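PDB 6R82: GTPase-activating protein skywalker from Drosophila melanogaster, which acts as a GTPase-activating protein for Rab35 in synaptic vesicle protein recycling, and is represented here by its TLDc domain. Local coordinates for residues R89-L100 / L127-I138; Y104-V113 / K161-P170. All blocks are in the same frame, centred on the assembly; numbering follows the deposited sequence.

Contact 1. Residues R89-L100 / L127-I138; sequences RQAYFGTGETFL and LFMAADSKMITI
The carbonyl O of T95 lies over the centre of the F128 ring, 3.4 Å above its plane. That oxygen belongs to the type I turn T95-T98 and also accepts hydrogen bonds from T98 N and T98 OG1. The hydroxyl of T98 has a further partner in S74. G96 CA approaches F128 CZ at 3.6 Å, and the F128 ring meets W112 edge to face. The Y92 ring is held between two CH-pi contacts, with L127 CB on one face and A130 CB on the opposite face. One antiparallel bridge, a hydrogen-bonded pair, joins F93 to M129. Through it the loop before strand 99-104 docks beside the hairpin of strands 129-131 and 135-138, part of the antiparallel sheet of the TLDc domain. F93 CG sits between its backbone N and carbonyl carbon (chi1 63°). The ring is thereby folded back over M129, and M129 CB lies 4.0 Å from the centroid of the F93 ring. M129 SD stands obliquely to this ring, a Met-aromatic contact. The extended R89 chain ends in a hydrogen bond from NH2 to A131 O (2.8 Å), near the guanidinium plane. A water accepts from R89 NH1 and donates weakly to A131 O. R89 NH2 also hydrogen-bonds N81 OD1.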
loop_
_atom_site.group_PDB
_atom_site.type_symbol
_atom_site.label_atom_id
_atom_site.label_comp_id
_atom_site.label_asym_id
_atom_site.label_seq_id
_atom_site.Cartn_x
_atom_site.Cartn_y
_atom_site.Cartn_z
ATOM N N ARG A 89 10.799 -19.837 -0.748
ATOM C CA ARG A 89 10.382 -18.475 -0.451
ATOM C C ARG A 89 8.893 -18.293 -0.736
ATOM O O ARG A 89 8.394 -18.695 -1.790
ATOM C CB ARG A 89 11.195 -17.498 -1.283
ATOM C CG ARG A 89 11.024 -16.039 -0.899
ATOM C CD ARG A 89 11.806 -15.227 -1.889
ATOM N NE ARG A 89 11.907 -13.799 -1.600
ATOM C CZ ARG A 89 11.164 -12.871 -2.193
ATOM N NH1 ARG A 89 10.242 -13.225 -3.079
ATOM N NH2 ARG A 89 11.348 -11.585 -1.910
ATOM N N GLN A 90 8.182 -17.667 0.200
ATOM C CA GLN A 90 6.763 -17.410 0.009
ATOM C C GLN A 90 6.573 -16.125 -0.779
ATOM O O GLN A 90 7.098 -15.074 -0.398
ATOM C CB GLN A 90 6.058 -17.321 1.362
ATOM C CG GLN A 90 5.976 -18.656 2.083
ATOM C CD GLN A 90 5.222 -19.701 1.269
ATOM O OE1 GLN A 90 5.831 -20.480 0.525
ATOM N NE2 GLN A 90 3.895 -19.713 1.393
ATOM N N ALA A 91 5.823 -16.204 -1.876
ATOM C CA ALA A 91 5.564 -15.012 -2.678
ATOM C C ALA A 91 4.716 -14.006 -1.903
ATOM O O ALA A 91 5.174 -12.901 -1.584
ATOM C CB ALA A 91 4.879 -15.400 -3.988
ATOM N N TYR A 92 3.493 -14.388 -1.550
ATOM C CA TYR A 92 2.523 -13.472 -0.964
ATOM C C TYR A 92 2.472 -13.632 0.551
ATOM O O TYR A 92 2.552 -14.748 1.074
ATOM C CB TYR A 92 1.133 -13.705 -1.562
ATOM C CG TYR A 92 0.932 -12.989 -2.879
ATOM C CD1 TYR A 92 0.556 -11.649 -2.903
ATOM C CD2 TYR A 92 1.135 -13.641 -4.103
ATOM C CE1 TYR A 92 0.379 -10.974 -4.093
ATOM C CE2 TYR A 92 0.951 -12.966 -5.316
ATOM C CZ TYR A 92 0.573 -11.634 -5.299
ATOM O OH TYR A 92 0.388 -10.926 -6.467
ATOM N N PHE A 93 2.327 -12.509 1.256
ATOM C CA PHE A 93 2.228 -12.527 2.708
ATOM C C PHE A 93 1.237 -11.449 3.147
ATOM O O PHE A 93 0.728 -10.681 2.328
ATOM C CB PHE A 93 3.608 -12.335 3.360
ATOM C CG PHE A 93 4.251 -10.994 3.056
ATOM C CD1 PHE A 93 4.856 -10.755 1.830
ATOM C CD2 PHE A 93 4.240 -9.975 4.004
ATOM C CE1 PHE A 93 5.455 -9.533 1.546
ATOM C CE2 PHE A 93 4.823 -8.749 3.733
ATOM C CZ PHE A 93 5.435 -8.522 2.499
ATOM N N GLY A 94 0.941 -11.410 4.443
ATOM C CA GLY A 94 0.045 -10.411 5.013
ATOM C C GLY A 94 -1.232 -11.020 5.573
ATOM O O GLY A 94 -1.445 -12.231 5.546
ATOM N N THR A 95 -2.082 -10.147 6.117
ATOM C CA THR A 95 -3.356 -10.572 6.688
ATOM C C THR A 95 -4.520 -9.853 6.016
ATOM O O THR A 95 -4.349 -8.877 5.275
ATOM C CB THR A 95 -3.435 -10.310 8.200
ATOM O OG1 THR A 95 -3.754 -8.925 8.413
ATOM C CG2 THR A 95 -2.140 -10.655 8.892
ATOM N N GLY A 96 -5.724 -10.342 6.331
ATOM C CA GLY A 96 -6.971 -9.819 5.810
ATOM C C GLY A 96 -7.350 -8.426 6.274
ATOM O O GLY A 96 -8.391 -7.925 5.836
ATOM N N GLU A 97 -6.555 -7.788 7.146
ATOM C CA GLU A 97 -6.762 -6.373 7.462
ATOM C C GLU A 97 -6.239 -5.457 6.365
ATOM O O GLU A 97 -6.613 -4.277 6.326
ATOM C CB GLU A 97 -6.098 -6.020 8.805
ATOM C CG GLU A 97 -6.841 -6.569 10.038
ATOM C CD GLU A 97 -6.392 -5.910 11.365
ATOM O OE1 GLU A 97 -5.205 -6.061 11.743
ATOM O OE2 GLU A 97 -7.227 -5.244 12.033
ATOM N N THR A 98 -5.383 -5.971 5.478
ATOM C CA THR A 98 -4.908 -5.204 4.331
ATOM C C THR A 98 -6.090 -4.792 3.456
ATOM O O THR A 98 -7.013 -5.575 3.240
ATOM C CB THR A 98 -3.922 -6.059 3.514
ATOM O OG1 THR A 98 -2.788 -6.415 4.324
ATOM C CG2 THR A 98 -3.474 -5.341 2.253
ATOM N N PHE A 99 -6.074 -3.556 2.951
ATOM C CA PHE A 99 -7.136 -3.133 2.046
ATOM C C PHE A 99 -6.592 -2.097 1.086
ATOM O O PHE A 99 -5.609 -1.413 1.384
ATOM C CB PHE A 99 -8.376 -2.579 2.789
ATOM C CG PHE A 99 -8.144 -1.276 3.554
ATOM C CD1 PHE A 99 -8.225 -0.038 2.917
ATOM C CD2 PHE A 99 -7.902 -1.298 4.922
ATOM C CE1 PHE A 99 -8.042 1.152 3.624
ATOM C CE2 PHE A 99 -7.723 -0.113 5.643
ATOM C CZ PHE A 99 -7.778 1.113 4.991
ATOM N N LEU A 100 -7.241 -1.994 -0.072
ATOM C CA LEU A 100 -6.955 -0.962 -1.060
ATOM C C LEU A 100 -7.915 0.210 -0.907
ATOM O O LEU A 100 -9.037 0.069 -0.422
ATOM C CB LEU A 100 -7.082 -1.497 -2.485
ATOM C CG LEU A 100 -6.410 -2.797 -2.888
ATOM C CD1 LEU A 100 -7.098 -3.316 -4.141
ATOM C CD2 LEU A 100 -4.934 -2.526 -3.133
ATOM N N LEU A 127 -4.377 -13.093 -1.337
ATOM C CA LEU A 127 -3.039 -12.716 -1.791
ATOM C C LEU A 127 -2.868 -11.216 -1.587
ATOM O O LEU A 127 -3.336 -10.418 -2.401
ATOM C CB LEU A 127 -2.833 -13.090 -3.260
ATOM C CG LEU A 127 -3.045 -14.544 -3.688
ATOM C CD1 LEU A 127 -2.774 -14.709 -5.193
ATOM C CD2 LEU A 127 -2.152 -15.476 -2.877
ATOM N N PHE A 128 -2.162 -10.833 -0.521
ATOM C CA PHE A 128 -2.172 -9.451 -0.045
ATOM C C PHE A 128 -0.957 -8.648 -0.503
ATOM O O PHE A 128 -1.109 -7.640 -1.197
ATOM C CB PHE A 128 -2.299 -9.456 1.486
ATOM C CG PHE A 128 -3.556 -10.119 1.966
ATOM C CD1 PHE A 128 -4.798 -9.631 1.586
ATOM C CD2 PHE A 128 -3.503 -11.251 2.761
ATOM C CE1 PHE A 128 -5.971 -10.265 2.001
ATOM C CE2 PHE A 128 -4.670 -11.881 3.183
ATOM C CZ PHE A 128 -5.905 -11.378 2.798
ATOM N N MET A 129 0.247 -9.064 -0.115
ATOM C CA MET A 129 1.469 -8.308 -0.362
ATOM C C MET A 129 2.536 -9.241 -0.923
ATOM O O MET A 129 2.620 -10.401 -0.525
ATOM C CB MET A 129 2.019 -7.652 0.934
ATOM C CG MET A 129 1.010 -6.789 1.733
ATOM S SD MET A 129 1.548 -6.474 3.450
ATOM C CE MET A 129 2.988 -5.446 3.165
ATOM N N ALA A 130 3.366 -8.715 -1.825
ATOM C CA ALA A 130 4.536 -9.431 -2.333
ATOM C C ALA A 130 5.579 -8.408 -2.769
ATOM O O ALA A 130 5.227 -7.317 -3.216
ATOM C CB ALA A 130 4.172 -10.364 -3.495
ATOM N N ALA A 131 6.860 -8.745 -2.613
ATOM C CA ALA A 131 7.911 -7.779 -2.926
ATOM C C ALA A 131 9.242 -8.488 -3.120
ATOM O O ALA A 131 9.551 -9.455 -2.421
ATOM C CB ALA A 131 8.047 -6.726 -1.813
ATOM N N ASP A 132 10.042 -7.979 -4.051
ATOM C CA ASP A 132 11.400 -8.488 -4.233
ATOM C C ASP A 132 12.265 -7.348 -4.759
ATOM O O ASP A 132 11.924 -6.173 -4.596
ATOM C CB ASP A 132 11.400 -9.738 -5.136
ATOM C CG ASP A 132 10.862 -9.474 -6.547
ATOM O OD1 ASP A 132 10.847 -8.308 -7.012
ATOM O OD2 ASP A 132 10.470 -10.467 -7.206
ATOM N N SER A 133 13.385 -7.685 -5.410
ATOM C CA SER A 133 14.287 -6.635 -5.873
ATOM C C SER A 133 13.811 -5.971 -7.157
ATOM O O SER A 133 14.340 -4.915 -7.528
ATOM C CB SER A 133 15.696 -7.196 -6.077
ATOM O OG SER A 133 15.747 -8.020 -7.235
ATOM N N LYS A 134 12.838 -6.561 -7.846
ATOM C CA LYS A 134 12.351 -6.011 -9.104
ATOM C C LYS A 134 11.014 -5.294 -8.975
ATOM O O LYS A 134 10.708 -4.439 -9.818
ATOM C CB LYS A 134 12.202 -7.125 -10.155
ATOM C CG LYS A 134 13.494 -7.908 -10.470
ATOM C CD LYS A 134 14.636 -6.992 -10.826
ATOM C CE LYS A 134 14.692 -6.752 -12.333
ATOM N NZ LYS A 134 15.644 -5.646 -12.671
ATOM N N MET A 135 10.205 -5.629 -7.972
ATOM C CA MET A 135 8.856 -5.078 -7.913
ATOM C C MET A 135 8.293 -5.163 -6.503
ATOM O O MET A 135 8.714 -5.977 -5.674
ATOM C CB MET A 135 7.908 -5.807 -8.871
ATOM C CG MET A 135 7.738 -7.275 -8.544
ATOM S SD MET A 135 6.458 -7.620 -7.307
ATOM C CE MET A 135 7.162 -9.037 -6.445
ATOM N N ILE A 136 7.289 -4.330 -6.271
ATOM C CA ILE A 136 6.440 -4.392 -5.096
ATOM C C ILE A 136 5.004 -4.433 -5.598
ATOM O O ILE A 136 4.652 -3.704 -6.531
ATOM C CB ILE A 136 6.705 -3.191 -4.164
ATOM C CG1 ILE A 136 6.186 -3.460 -2.764
ATOM C CG2 ILE A 136 6.140 -1.885 -4.720
ATOM C CD1 ILE A 136 7.144 -2.981 -1.699
ATOM N N THR A 137 4.190 -5.329 -5.037
ATOM C CA THR A 137 2.823 -5.482 -5.516
ATOM C C THR A 137 1.885 -5.711 -4.338
ATOM O O THR A 137 2.290 -6.224 -3.290
ATOM C CB THR A 137 2.699 -6.635 -6.544
ATOM O OG1 THR A 137 1.371 -6.681 -7.087
ATOM C CG2 THR A 137 3.000 -7.963 -5.907
ATOM N N ILE A 138 0.622 -5.315 -4.518
ATOM C CA ILE A 138 -0.416 -5.465 -3.499
ATOM C C ILE A 138 -1.702 -5.910 -4.182
ATOM O O ILE A 138 -2.148 -5.274 -5.141
ATOM C CB ILE A 138 -0.663 -4.152 -2.729
ATOM C CG1 ILE A 138 0.626 -3.652 -2.068
ATOM C CG2 ILE A 138 -1.801 -4.328 -1.714
ATOM C CD1 ILE A 138 0.547 -2.221 -1.625
HETATM O O HOH W 1 8.194 -11.684 -4.199
#

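Contact 2. Residues Y104-V113 / K161-P170; sequences YPERAKYPWV and KTFNNPPLCP
Y110 crosses P166 at about a right angle, with its hydroxyl end against the proline ring. Y110 CB lies 3.9 Å from F163 O. CG is anti to the carbonyl carbon (chi1 -55°), which directs the ring at the 161-170 loop. N165 CB then sits over one face of the Y110 ring, offset toward the rim, in a CH-pi contact 4.0 Å from the centroid. CG and CD2 lie against this CB, while CD1 meets both CA and CB of N165. Farther out, Y110 CE2 touches L168 CD2 at 4.0 Å, and CE1 packs on P166 CD. CZ also touches P166 CD, and Y110 OH is 3.3 Å from the same carbon. With an alanine here in place of the ring, N165 CB, P166 and L168 CD2 would probably lose their common aromatic partner, opening a gap between strand 108-110 and the loop.

The other end of the contact is held by the backbone. V113 N donates to T162 O at 3.1 Å in a nearly straight bond (163°). V113 CG1 and CG2 both lie against T162 O, from the same side. W112 CD1 approaches T162 O from the indole edge, while W112 NE1 bonds S125 O. The edge of the F163 ring meets the chain at P111 and W112, with F163 CD1 3.4 Å from P111 O.

This is loop packing on an edge of the TLDc sheet. Strand 108-110 pairs antiparallel with strand 99-104, on which F163 and N165 also rest. L168 reaches F69 of strand 68-73. The 161-170 loop runs between strands 154-156 and 173-185, and R107 touches T17 of helix 13-18.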
loop_
_atom_site.group_PDB
_atom_site.type_symbol
_atom_site.label_atom_id
_atom_site.label_comp_id
_atom_site.label_asym_id
_atom_site.label_seq_id
_atom_site.Cartn_x
_atom_site.Cartn_y
_atom_site.Cartn_z
ATOM N N TYR A 104 -8.817 9.710 -5.675
ATOM C CA TYR A 104 -9.133 10.394 -6.925
ATOM C C TYR A 104 -8.790 9.468 -8.084
ATOM O O TYR A 104 -7.821 8.704 -7.994
ATOM C CB TYR A 104 -8.370 11.720 -7.069
ATOM C CG TYR A 104 -8.608 12.689 -5.929
ATOM C CD1 TYR A 104 -7.681 12.818 -4.895
ATOM C CD2 TYR A 104 -9.761 13.475 -5.881
ATOM C CE1 TYR A 104 -7.890 13.704 -3.838
ATOM C CE2 TYR A 104 -9.982 14.365 -4.829
ATOM C CZ TYR A 104 -9.042 14.475 -3.811
ATOM O OH TYR A 104 -9.253 15.354 -2.765
ATOM N N PRO A 105 -9.566 9.502 -9.187
ATOM C CA PRO A 105 -10.761 10.334 -9.379
ATOM C C PRO A 105 -11.940 9.839 -8.548
ATOM O O PRO A 105 -12.675 10.637 -7.973
ATOM C CB PRO A 105 -11.043 10.195 -10.878
ATOM C CG PRO A 105 -10.480 8.851 -11.244
ATOM C CD PRO A 105 -9.275 8.666 -10.372
ATOM N N GLU A 106 -12.104 8.523 -8.483
ATOM C CA GLU A 106 -13.109 7.915 -7.628
ATOM C C GLU A 106 -12.623 7.880 -6.180
ATOM O O GLU A 106 -11.447 8.109 -5.880
ATOM C CB GLU A 106 -13.432 6.500 -8.101
ATOM C CG GLU A 106 -13.869 6.404 -9.547
ATOM C CD GLU A 106 -15.373 6.524 -9.701
ATOM O OE1 GLU A 106 -15.903 7.646 -9.540
ATOM O OE2 GLU A 106 -16.023 5.489 -9.975
ATOM N N ARG A 107 -13.546 7.567 -5.274
ATOM C CA ARG A 107 -13.230 7.463 -3.853
ATOM C C ARG A 107 -13.913 6.212 -3.320
ATOM O O ARG A 107 -15.143 6.167 -3.234
ATOM C CB ARG A 107 -13.680 8.712 -3.093
ATOM C CG ARG A 107 -13.225 8.746 -1.662
ATOM C CD ARG A 107 -13.543 10.075 -0.979
ATOM N NE ARG A 107 -13.317 9.954 0.456
ATOM C CZ ARG A 107 -14.139 9.314 1.286
ATOM N NH1 ARG A 107 -13.850 9.222 2.577
ATOM N NH2 ARG A 107 -15.258 8.768 0.828
ATOM N N ALA A 108 -13.125 5.196 -2.974
ATOM C CA ALA A 108 -13.693 3.926 -2.547
ATOM C C ALA A 108 -12.694 3.175 -1.684
ATOM O O ALA A 108 -11.484 3.415 -1.740
ATOM C CB ALA A 108 -14.101 3.064 -3.745
ATOM N N LYS A 109 -13.222 2.242 -0.894
ATOM C CA LYS A 109 -12.417 1.345 -0.079
ATOM C C LYS A 109 -12.721 -0.078 -0.518
ATOM O O LYS A 109 -13.885 -0.487 -0.535
ATOM C CB LYS A 109 -12.713 1.526 1.411
ATOM C CG LYS A 109 -11.961 0.542 2.297
ATOM C CD LYS A 109 -12.493 0.517 3.726
ATOM C CE LYS A 109 -11.695 -0.482 4.565
ATOM N NZ LYS A 109 -12.058 -0.466 6.000
ATOM N N TYR A 110 -11.682 -0.826 -0.892
ATOM C CA TYR A 110 -11.861 -2.223 -1.274
ATOM C C TYR A 110 -11.269 -3.121 -0.201
ATOM O O TYR A 110 -10.051 -3.372 -0.202
ATOM C CB TYR A 110 -11.223 -2.505 -2.635
ATOM C CG TYR A 110 -11.742 -1.568 -3.690
ATOM C CD1 TYR A 110 -12.942 -1.827 -4.343
ATOM C CD2 TYR A 110 -11.058 -0.399 -4.003
ATOM C CE1 TYR A 110 -13.432 -0.963 -5.291
ATOM C CE2 TYR A 110 -11.539 0.476 -4.945
ATOM C CZ TYR A 110 -12.728 0.188 -5.593
ATOM O OH TYR A 110 -13.213 1.060 -6.540
ATOM N N PRO A 111 -12.079 -3.622 0.731
ATOM C CA PRO A 111 -11.577 -4.570 1.729
ATOM C C PRO A 111 -11.368 -5.955 1.133
ATOM O O PRO A 111 -11.708 -6.238 -0.017
ATOM C CB PRO A 111 -12.685 -4.585 2.787
ATOM C CG PRO A 111 -13.926 -4.240 2.010
ATOM C CD PRO A 111 -13.488 -3.259 0.963
ATOM N N TRP A 112 -10.772 -6.822 1.947
ATOM C CA TRP A 112 -10.613 -8.218 1.576
ATOM C C TRP A 112 -11.982 -8.865 1.382
ATOM O O TRP A 112 -12.896 -8.672 2.189
ATOM C CB TRP A 112 -9.829 -8.947 2.668
ATOM C CG TRP A 112 -9.695 -10.416 2.472
ATOM C CD1 TRP A 112 -9.417 -11.066 1.303
ATOM C CD2 TRP A 112 -9.808 -11.435 3.483
ATOM N NE1 TRP A 112 -9.352 -12.424 1.522
ATOM C CE2 TRP A 112 -9.591 -12.676 2.849
ATOM C CE3 TRP A 112 -10.068 -11.415 4.859
ATOM C CZ2 TRP A 112 -9.627 -13.889 3.543
ATOM C CZ3 TRP A 112 -10.106 -12.620 5.551
ATOM C CH2 TRP A 112 -9.888 -13.840 4.891
ATOM N N VAL A 113 -12.123 -9.650 0.310
ATOM C CA VAL A 113 -13.409 -10.275 0.012
ATOM C C VAL A 113 -13.808 -11.332 1.032
ATOM O O VAL A 113 -14.980 -11.727 1.073
ATOM C CB VAL A 113 -13.397 -10.880 -1.408
ATOM C CG1 VAL A 113 -13.218 -9.781 -2.447
ATOM C CG2 VAL A 113 -12.301 -11.929 -1.538
ATOM N N LYS A 161 -8.535 -10.693 -7.582
ATOM C CA LYS A 161 -9.571 -11.448 -6.884
ATOM C C LYS A 161 -9.507 -11.329 -5.366
ATOM O O LYS A 161 -10.496 -11.647 -4.692
ATOM C CB LYS A 161 -9.496 -12.925 -7.256
ATOM C CG LYS A 161 -10.303 -13.261 -8.486
ATOM C CD LYS A 161 -10.183 -14.718 -8.874
ATOM C CE LYS A 161 -10.722 -15.652 -7.801
ATOM N NZ LYS A 161 -9.742 -15.960 -6.718
ATOM N N THR A 162 -8.372 -10.928 -4.801
ATOM C CA THR A 162 -8.332 -10.752 -3.356
ATOM C C THR A 162 -9.201 -9.572 -2.922
ATOM O O THR A 162 -9.861 -9.639 -1.882
ATOM C CB THR A 162 -6.877 -10.599 -2.896
ATOM O OG1 THR A 162 -6.187 -11.843 -3.099
ATOM C CG2 THR A 162 -6.807 -10.243 -1.408
ATOM N N PHE A 163 -9.275 -8.518 -3.738
ATOM C CA PHE A 163 -10.016 -7.321 -3.384
ATOM C C PHE A 163 -11.172 -6.985 -4.320
ATOM O O PHE A 163 -11.929 -6.056 -4.015
ATOM C CB PHE A 163 -9.058 -6.125 -3.314
ATOM C CG PHE A 163 -8.053 -6.244 -2.212
ATOM C CD1 PHE A 163 -8.469 -6.292 -0.886
ATOM C CD2 PHE A 163 -6.698 -6.357 -2.496
ATOM C CE1 PHE A 163 -7.549 -6.424 0.146
ATOM C CE2 PHE A 163 -5.767 -6.481 -1.471
ATOM C CZ PHE A 163 -6.189 -6.517 -0.149
ATOM N N ASN A 164 -11.328 -7.702 -5.438
ATOM C CA ASN A 164 -12.424 -7.497 -6.396
ATOM C C ASN A 164 -12.593 -6.028 -6.767
ATOM O O ASN A 164 -13.702 -5.493 -6.800
ATOM C CB ASN A 164 -13.738 -8.069 -5.869
ATOM C CG ASN A 164 -14.717 -8.387 -6.990
ATOM O OD1 ASN A 164 -15.411 -7.501 -7.496
ATOM N ND2 ASN A 164 -14.765 -9.653 -7.393
ATOM N N ASN A 165 -11.487 -5.383 -7.052
ATOM C CA ASN A 165 -11.434 -3.964 -7.346
ATOM C C ASN A 165 -11.445 -3.722 -8.845
ATOM O O ASN A 165 -11.139 -4.621 -9.633
ATOM C CB ASN A 165 -10.159 -3.361 -6.755
ATOM C CG ASN A 165 -8.916 -4.058 -7.257
ATOM O OD1 ASN A 165 -8.708 -5.236 -6.973
ATOM N ND2 ASN A 165 -8.087 -3.343 -8.015
ATOM N N PRO A 166 -11.791 -2.514 -9.276
ATOM C CA PRO A 166 -11.476 -2.099 -10.637
ATOM C C PRO A 166 -10.090 -1.486 -10.680
ATOM O O PRO A 166 -9.528 -1.150 -9.625
ATOM C CB PRO A 166 -12.554 -1.048 -10.933
ATOM C CG PRO A 166 -12.744 -0.386 -9.606
ATOM C CD PRO A 166 -12.600 -1.499 -8.575
ATOM N N PRO A 167 -9.501 -1.331 -11.863
ATOM C CA PRO A 167 -8.286 -0.515 -11.967
ATOM C C PRO A 167 -8.469 0.816 -11.250
ATOM O O PRO A 167 -9.449 1.527 -11.462
ATOM C CB PRO A 167 -8.117 -0.340 -13.479
ATOM C CG PRO A 167 -8.670 -1.620 -14.040
ATOM C CD PRO A 167 -9.833 -1.995 -13.137
ATOM N N LEU A 168 -7.533 1.131 -10.357
ATOM C CA LEU A 168 -7.668 2.298 -9.492
ATOM C C LEU A 168 -7.375 3.610 -10.210
ATOM O O LEU A 168 -7.524 4.682 -9.609
ATOM C CB LEU A 168 -6.772 2.139 -8.259
ATOM C CG LEU A 168 -6.796 0.732 -7.648
ATOM C CD1 LEU A 168 -5.631 0.526 -6.700
ATOM C CD2 LEU A 168 -8.109 0.484 -6.932
ATOM N N CYS A 169 -6.960 3.553 -11.466
ATOM C CA CYS A 169 -7.034 4.677 -12.386
ATOM C C CYS A 169 -7.548 4.137 -13.715
ATOM O O CYS A 169 -7.408 2.942 -13.994
ATOM C CB CYS A 169 -5.683 5.386 -12.557
ATOM S SG CYS A 169 -4.285 4.327 -12.957
ATOM N N PRO A 170 -8.177 4.991 -14.539
ATOM C CA PRO A 170 -8.836 4.469 -15.759
ATOM C C PRO A 170 -7.895 3.720 -16.695
ATOM O O PRO A 170 -8.177 2.568 -17.059
ATOM C CB PRO A 170 -9.413 5.741 -16.397
ATOM C CG PRO A 170 -9.609 6.685 -15.229
ATOM C CD PRO A 170 -8.407 6.438 -14.368
#

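Contacts 1 and 2 have centres about 16 Å apart and both reach the same antiparallel sheet. Their segments alternate along the chain. Strand 99-104 begins in contact 1 and pairs with strand 108-110 of contact 2; L100 O and Y110 N, 2.8 Å apart, probably form a hydrogen bond. A second probable hydrogen bond joins L127 N to T162 OG1, also at 2.8 Å. F163 of contact 2 packs against contact 1, with F163 CD2 3.5 Å from L100 CD1 and F163 CE1 3.3 Å from T98 O. T162 and F163 thus link the 161-170 loop to the start of 127-138 and to the end of 89-100.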